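Local coordinates for 43.8 kDa insecticidal crystal protein (PDB 4JP0), which forms one component of a binary insecticidal toxin active on western corn rootworm, probably acting on the larval midgut epithelium, at residues A[93-101]-A[126-137]. Residues are numbered along the deposited sequence; the frame is centred on the assembly and turned at random.
Sequences IKANGSSYV and ESSNNPNQQWNL
Tyr100 and Trp135 form a single antiparallel, hydrogen-bonded pair where a β-hairpin meets the last strand of a ricin B-type β-trefoil domain. Trp135 is the tryptophan of a QxW motif begun by Gln133, whose NE2 bonds to Asp125 O and Thr111 OG1. The hairpin, 93-101, reverses through a type II' turn from Asn96 to Ser99, and Gly97 suits its positive phi. Tyr100 N gives a 2.8 Å bond to Trp135 O, and Trp135 N returns one of equal length to Tyr100 O. The short strands 99-101 and 135-137 run 116° apart, consistent with one bridge only. Beyond it, Gln134 CA directs a C-H...O contact to Tyr100 O.

The indole of Trp135 turns toward the trefoil interior, where NE1 bonds to Leu110 O and the ring packs on Ile10 and Ile121. Tyr100 CD1 approaches Leu137 CD1 at 4.2 Å, an apolar contact between side chains set roughly at right angles.

A salt bridge and amide bonds join the hairpin to 126-134. Lys94 NZ lies 3.0 Å from Glu126 OE1, on its syn lone pair; the glutamate, extended with CG anti to the backbone N, carries its carboxylate to the oncoming lysine. A water accepts weakly from Lys94 NZ and donates to Glu126 OE2, while Gln103 OE1 is a second partner of the ammonium.

Glutamine serves at 134 because its amide both accepts and donates: NE2 bonds to Asn130 O, fixing the amide's rotation, and OE1 receives a water that also reaches Asn96 O. Asn96 ND2 completes this grip with a nearly straight 2.9 Å bond to Gln134 OE1. It arrives 41° above the carbonyl plane.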
ATOM      1  N   ILE A  93     -21.754   8.878  -2.538  1.00 19.04           N
ATOM      2  CA  ILE A  93     -22.277  10.165  -3.021  1.00 20.20           C
ATOM      3  C   ILE A  93     -22.862   9.883  -4.383  1.00 21.64           C
ATOM      4  O   ILE A  93     -22.153   9.514  -5.304  1.00 22.65           O
ATOM      5  CB  ILE A  93     -21.143  11.188  -3.071  1.00 21.08           C
ATOM      6  CG1 ILE A  93     -20.578  11.360  -1.666  1.00 19.50           C
ATOM      7  CG2 ILE A  93     -21.630  12.524  -3.557  1.00 19.96           C
ATOM      8  CD1 ILE A  93     -19.432  12.373  -1.629  1.00 23.85           C
ATOM      9  N   LYS A  94     -24.179  10.014  -4.490  1.00 20.93           N
ATOM     10  CA  LYS A  94     -24.920   9.525  -5.634  1.00 22.55           C
ATOM     11  C   LYS A  94     -25.503  10.687  -6.411  1.00 22.39           C
ATOM     12  O   LYS A  94     -26.273  11.449  -5.863  1.00 20.46           O
ATOM     13  CB  LYS A  94     -26.088   8.664  -5.114  1.00 22.15           C
ATOM     14  CG  LYS A  94     -25.703   7.605  -4.059  1.00 25.93           C
ATOM     15  CD  LYS A  94     -26.867   6.592  -3.761  1.00 25.54           C
ATOM     16  CE  LYS A  94     -28.076   7.285  -3.068  1.00 26.45           C
ATOM     17  NZ  LYS A  94     -29.318   6.390  -2.962  1.00 29.07           N
ATOM     18  N   ALA A  95     -25.127  10.819  -7.681  1.00 24.15           N
ATOM     19  CA  ALA A  95     -25.705  11.854  -8.534  1.00 25.47           C
ATOM     20  C   ALA A  95     -27.226  11.694  -8.626  1.00 27.13           C
ATOM     21  O   ALA A  95     -27.736  10.572  -8.831  1.00 25.71           O
ATOM     22  CB  ALA A  95     -25.098  11.789  -9.926  1.00 27.33           C
ATOM     23  N   ASN A  96     -27.950  12.804  -8.481  1.00 27.12           N
ATOM     24  CA  ASN A  96     -29.415  12.779  -8.567  1.00 29.30           C
ATOM     25  C   ASN A  96     -29.835  14.070  -9.221  1.00 30.19           C
ATOM     26  O   ASN A  96     -30.052  15.079  -8.553  1.00 30.06           O
ATOM     27  CB  ASN A  96     -30.056  12.641  -7.178  1.00 30.09           C
ATOM     28  CG  ASN A  96     -31.530  12.266  -7.237  1.00 31.39           C
ATOM     29  OD1 ASN A  96     -31.960  11.496  -8.113  1.00 33.09           O
ATOM     30  ND2 ASN A  96     -32.306  12.779  -6.291  1.00 29.56           N
ATOM     31  N   GLY A  97     -29.915  14.034 -10.540  1.00 30.69           N
ATOM     32  CA  GLY A  97     -30.185  15.224 -11.305  1.00 32.03           C
ATOM     33  C   GLY A  97     -29.021  16.179 -11.127  1.00 31.58           C
ATOM     34  O   GLY A  97     -27.857  15.822 -11.298  1.00 31.99           O
ATOM     35  N   SER A  98     -29.332  17.403 -10.737  1.00 31.77           N
ATOM     36  CA  SER A  98     -28.303  18.422 -10.628  1.00 31.15           C
ATOM     37  C   SER A  98     -27.644  18.479  -9.246  1.00 29.68           C
ATOM     38  O   SER A  98     -26.778  19.315  -8.988  1.00 29.64           O
ATOM     39  CB  SER A  98     -28.913  19.785 -10.991  1.00 32.58           C
ATOM     40  OG  SER A  98     -30.204  19.919 -10.389  1.00 34.42           O
ATOM     41  N   SER A  99     -28.021  17.604  -8.342  1.00 28.04           N
ATOM     42  CA  SER A  99     -27.429  17.605  -7.012  1.00 24.66           C
ATOM     43  C   SER A  99     -26.932  16.206  -6.644  1.00 23.66           C
ATOM     44  O   SER A  99     -26.704  15.400  -7.480  1.00 24.62           O
ATOM     45  CB  SER A  99     -28.440  18.113  -6.017  1.00 24.97           C
ATOM     46  OG  SER A  99     -28.798  19.431  -6.272  1.00 24.15           O
ATOM     47  N   TYR A 100     -26.793  15.947  -5.381  1.00 20.31           N
ATOM     48  CA  TYR A 100     -26.336  14.641  -4.931  1.00 19.69           C
ATOM     49  C   TYR A 100     -27.043  14.187  -3.681  1.00 18.39           C
ATOM     50  O   TYR A 100     -27.413  14.992  -2.846  1.00 16.92           O
ATOM     51  CB  TYR A 100     -24.855  14.696  -4.544  1.00 19.66           C
ATOM     52  CG  TYR A 100     -23.883  14.954  -5.665  1.00 20.61           C
ATOM     53  CD1 TYR A 100     -23.392  16.232  -5.910  1.00 22.69           C
ATOM     54  CD2 TYR A 100     -23.426  13.921  -6.461  1.00 21.13           C
ATOM     55  CE1 TYR A 100     -22.477  16.473  -6.914  1.00 25.87           C
ATOM     56  CE2 TYR A 100     -22.499  14.159  -7.472  1.00 26.47           C
ATOM     57  CZ  TYR A 100     -22.033  15.434  -7.699  1.00 27.67           C
ATOM     58  OH  TYR A 100     -21.120  15.663  -8.723  1.00 29.36           O
ATOM     59  N   VAL A 101     -27.195  12.877  -3.551  1.00 17.37           N
ATOM     60  CA  VAL A 101     -27.689  12.276  -2.320  1.00 17.71           C
ATOM     61  C   VAL A 101     -26.456  11.732  -1.624  1.00 17.65           C
ATOM     62  O   VAL A 101     -25.589  11.095  -2.286  1.00 17.58           O
ATOM     63  CB  VAL A 101     -28.670  11.114  -2.617  1.00 18.05           C
ATOM     64  CG1 VAL A 101     -29.003  10.300  -1.325  1.00 17.24           C
ATOM     65  CG2 VAL A 101     -29.942  11.670  -3.280  1.00 20.95           C
ATOM     66  N   GLU A 126     -34.264   7.494   2.966  1.00 16.78           N
ATOM     67  CA  GLU A 126     -34.434   8.238   1.728  1.00 17.17           C
ATOM     68  C   GLU A 126     -35.898   8.247   1.271  1.00 17.89           C
ATOM     69  O   GLU A 126     -36.601   7.198   1.298  1.00 15.93           O
ATOM     70  CB  GLU A 126     -33.542   7.664   0.628  1.00 18.64           C
ATOM     71  CG  GLU A 126     -33.593   8.551  -0.615  1.00 19.41           C
ATOM     72  CD  GLU A 126     -32.599   8.184  -1.698  1.00 23.39           C
ATOM     73  OE1 GLU A 126     -31.776   7.262  -1.516  1.00 23.16           O
ATOM     74  OE2 GLU A 126     -32.651   8.838  -2.756  1.00 22.67           O
ATOM     75  N   SER A 127     -36.389   9.420   0.893  1.00 17.93           N
ATOM     76  CA  SER A 127     -37.751   9.496   0.411  1.00 21.43           C
ATOM     77  C   SER A 127     -37.759   9.792  -1.103  1.00 23.51           C
ATOM     78  O   SER A 127     -36.729  10.125  -1.678  1.00 22.63           O
ATOM     79  CB  SER A 127     -38.602  10.486   1.203  1.00 22.40           C
ATOM     80  OG  SER A 127     -38.068  11.771   1.083  1.00 25.11           O
ATOM     81  N   SER A 128     -38.918   9.691  -1.728  1.00 24.74           N
ATOM     82  CA  SER A 128     -39.010   9.769  -3.161  1.00 29.00           C
ATOM     83  C   SER A 128     -38.481  11.030  -3.741  1.00 30.84           C
ATOM     84  O   SER A 128     -37.629  10.971  -4.569  1.00 32.42           O
ATOM     85  CB  SER A 128     -40.436   9.562  -3.633  1.00 28.64           C
ATOM     86  OG  SER A 128     -40.848   8.308  -3.247  1.00 33.06           O
ATOM     87  N   ASN A 129     -39.064  12.133  -3.184  1.00 31.39           N
ATOM     88  CA  ASN A 129     -38.284  13.273  -3.594  1.00 33.53           C
ATOM     89  C   ASN A 129     -38.236  14.483  -2.708  1.00 31.53           C
ATOM     90  O   ASN A 129     -39.071  15.361  -2.759  1.00 33.45           O
ATOM     91  CB  ASN A 129     -38.410  13.666  -5.021  1.00 35.00           C
ATOM     92  CG  ASN A 129     -37.453  14.761  -5.364  1.00 39.57           C
ATOM     93  OD1 ASN A 129     -36.966  15.464  -4.490  1.00 44.01           O
ATOM     94  ND2 ASN A 129     -37.122  14.875  -6.634  1.00 44.00           N
ATOM     95  N   ASN A 130     -37.311  14.561  -1.863  1.00 28.33           N
ATOM     96  CA  ASN A 130     -37.224  15.401  -0.739  1.00 24.72           C
ATOM     97  C   ASN A 130     -36.060  16.285  -1.060  1.00 22.06           C
ATOM     98  O   ASN A 130     -34.988  15.832  -1.122  1.00 20.66           O
ATOM     99  CB  ASN A 130     -36.979  14.569   0.491  1.00 25.42           C
ATOM    100  CG  ASN A 130     -36.940  15.367   1.722  1.00 25.45           C
ATOM    101  OD1 ASN A 130     -36.815  16.550   1.696  1.00 25.89           O
ATOM    102  ND2 ASN A 130     -37.039  14.703   2.827  1.00 26.18           N
ATOM    103  N   PRO A 131     -36.359  17.539  -1.364  1.00 19.20           N
ATOM    104  CA  PRO A 131     -35.306  18.505  -1.690  1.00 17.88           C
ATOM    105  C   PRO A 131     -34.351  18.669  -0.509  1.00 16.21           C
ATOM    106  O   PRO A 131     -33.209  19.089  -0.734  1.00 15.81           O
ATOM    107  CB  PRO A 131     -36.098  19.792  -1.973  1.00 18.73           C
ATOM    108  CG  PRO A 131     -37.373  19.587  -1.228  1.00 20.29           C
ATOM    109  CD  PRO A 131     -37.712  18.124  -1.446  1.00 19.43           C
ATOM    110  N   ASN A 132     -34.808  18.365   0.717  1.00 15.06           N
ATOM    111  CA  ASN A 132     -33.950  18.440   1.899  1.00 16.21           C
ATOM    112  C   ASN A 132     -32.902  17.307   1.990  1.00 15.55           C
ATOM    113  O   ASN A 132     -31.996  17.344   2.830  1.00 16.88           O
ATOM    114  CB  ASN A 132     -34.799  18.509   3.166  1.00 17.08           C
ATOM    115  CG  ASN A 132     -35.455  19.900   3.335  1.00 18.52           C
ATOM    116  OD1 ASN A 132     -34.782  20.864   3.711  1.00 18.60           O
ATOM    117  ND2 ASN A 132     -36.736  20.006   3.010  1.00 16.40           N
ATOM    118  N   GLN A 133     -32.990  16.358   1.082  1.00 14.72           N
ATOM    119  CA  GLN A 133     -32.036  15.274   1.003  1.00 13.66           C
ATOM    120  C   GLN A 133     -31.127  15.452  -0.225  1.00 14.44           C
ATOM    121  O   GLN A 133     -30.381  14.554  -0.588  1.00 13.28           O
ATOM    122  CB  GLN A 133     -32.807  13.939   0.949  1.00 14.97           C
ATOM    123  CG  GLN A 133     -33.499  13.654   2.311  1.00 14.64           C
ATOM    124  CD  GLN A 133     -34.220  12.326   2.331  1.00 15.54           C
ATOM    125  OE1 GLN A 133     -34.573  11.811   1.283  1.00 16.61           O
ATOM    126  NE2 GLN A 133     -34.386  11.741   3.521  1.00 14.98           N
ATOM    127  N   GLN A 134     -31.145  16.642  -0.831  1.00 14.60           N
ATOM    128  CA  GLN A 134     -30.287  16.884  -1.986  1.00 14.93           C
ATOM    129  C   GLN A 134     -29.189  17.909  -1.611  1.00 14.06           C
ATOM    130  O   GLN A 134     -29.465  18.903  -0.940  1.00 12.60           O
ATOM    131  CB  GLN A 134     -31.067  17.405  -3.189  1.00 15.85           C
ATOM    132  CG  GLN A 134     -32.414  16.709  -3.487  1.00 21.39           C
ATOM    133  CD  GLN A 134     -32.253  15.232  -3.698  1.00 25.50           C
ATOM    134  OE1 GLN A 134     -31.409  14.816  -4.489  1.00 23.84           O
ATOM    135  NE2 GLN A 134     -33.078  14.423  -3.008  1.00 27.34           N
ATOM    136  N   TRP A 135     -27.980  17.686  -2.116  1.00 12.91           N
ATOM    137  CA  TRP A 135     -26.796  18.437  -1.705  1.00 13.22           C
ATOM    138  C   TRP A 135     -25.938  18.818  -2.898  1.00 14.26           C
ATOM    139  O   TRP A 135     -25.830  18.065  -3.869  1.00 13.97           O
ATOM    140  CB  TRP A 135     -25.949  17.567  -0.741  1.00 12.70           C
ATOM    141  CG  TRP A 135     -26.739  17.148   0.467  1.00 12.72           C
ATOM    142  CD1 TRP A 135     -27.554  16.087   0.573  1.00 15.31           C
ATOM    143  CD2 TRP A 135     -26.904  17.904   1.669  1.00 12.91           C
ATOM    144  NE1 TRP A 135     -28.196  16.081   1.791  1.00 11.45           N
ATOM    145  CE2 TRP A 135     -27.813  17.193   2.491  1.00 13.24           C
ATOM    146  CE3 TRP A 135     -26.314  19.071   2.168  1.00 11.29           C
ATOM    147  CZ2 TRP A 135     -28.173  17.623   3.772  1.00 13.88           C
ATOM    148  CZ3 TRP A 135     -26.656  19.503   3.455  1.00 11.13           C
ATOM    149  CH2 TRP A 135     -27.588  18.776   4.246  1.00 12.77           C
ATOM    150  N   ASN A 136     -25.298  19.984  -2.785  1.00 14.79           N
ATOM    151  CA  ASN A 136     -24.422  20.485  -3.809  1.00 15.15           C
ATOM    152  C   ASN A 136     -23.011  20.512  -3.302  1.00 16.45           C
ATOM    153  O   ASN A 136     -22.795  20.845  -2.152  1.00 12.77           O
ATOM    154  CB  ASN A 136     -24.844  21.900  -4.162  1.00 15.39           C
ATOM    155  CG  ASN A 136     -26.231  21.931  -4.802  1.00 18.49           C
ATOM    156  OD1 ASN A 136     -26.532  21.135  -5.711  1.00 19.46           O
ATOM    157  ND2 ASN A 136     -27.084  22.806  -4.309  1.00 19.54           N
ATOM    158  N   LEU A 137     -22.062  20.183  -4.191  1.00 17.22           N
ATOM    159  CA  LEU A 137     -20.642  20.224  -3.857  1.00 19.22           C
ATOM    160  C   LEU A 137     -19.985  21.317  -4.660  1.00 19.98           C
ATOM    161  O   LEU A 137     -20.071  21.328  -5.921  1.00 23.01           O
ATOM    162  CB  LEU A 137     -19.971  18.862  -4.087  1.00 20.68           C
ATOM    163  CG  LEU A 137     -19.987  17.948  -2.835  1.00 22.00           C
ATOM    164  CD1 LEU A 137     -21.361  17.464  -2.485  1.00 25.06           C
ATOM    165  CD2 LEU A 137     -19.046  16.743  -3.041  1.00 26.96           C
TER
HETATM  166  O   HOH W   1     -31.048   8.417  -4.800  1.00 36.93           O
HETATM  167  O   HOH W   2     -31.414  16.145  -6.553  1.00 38.18           O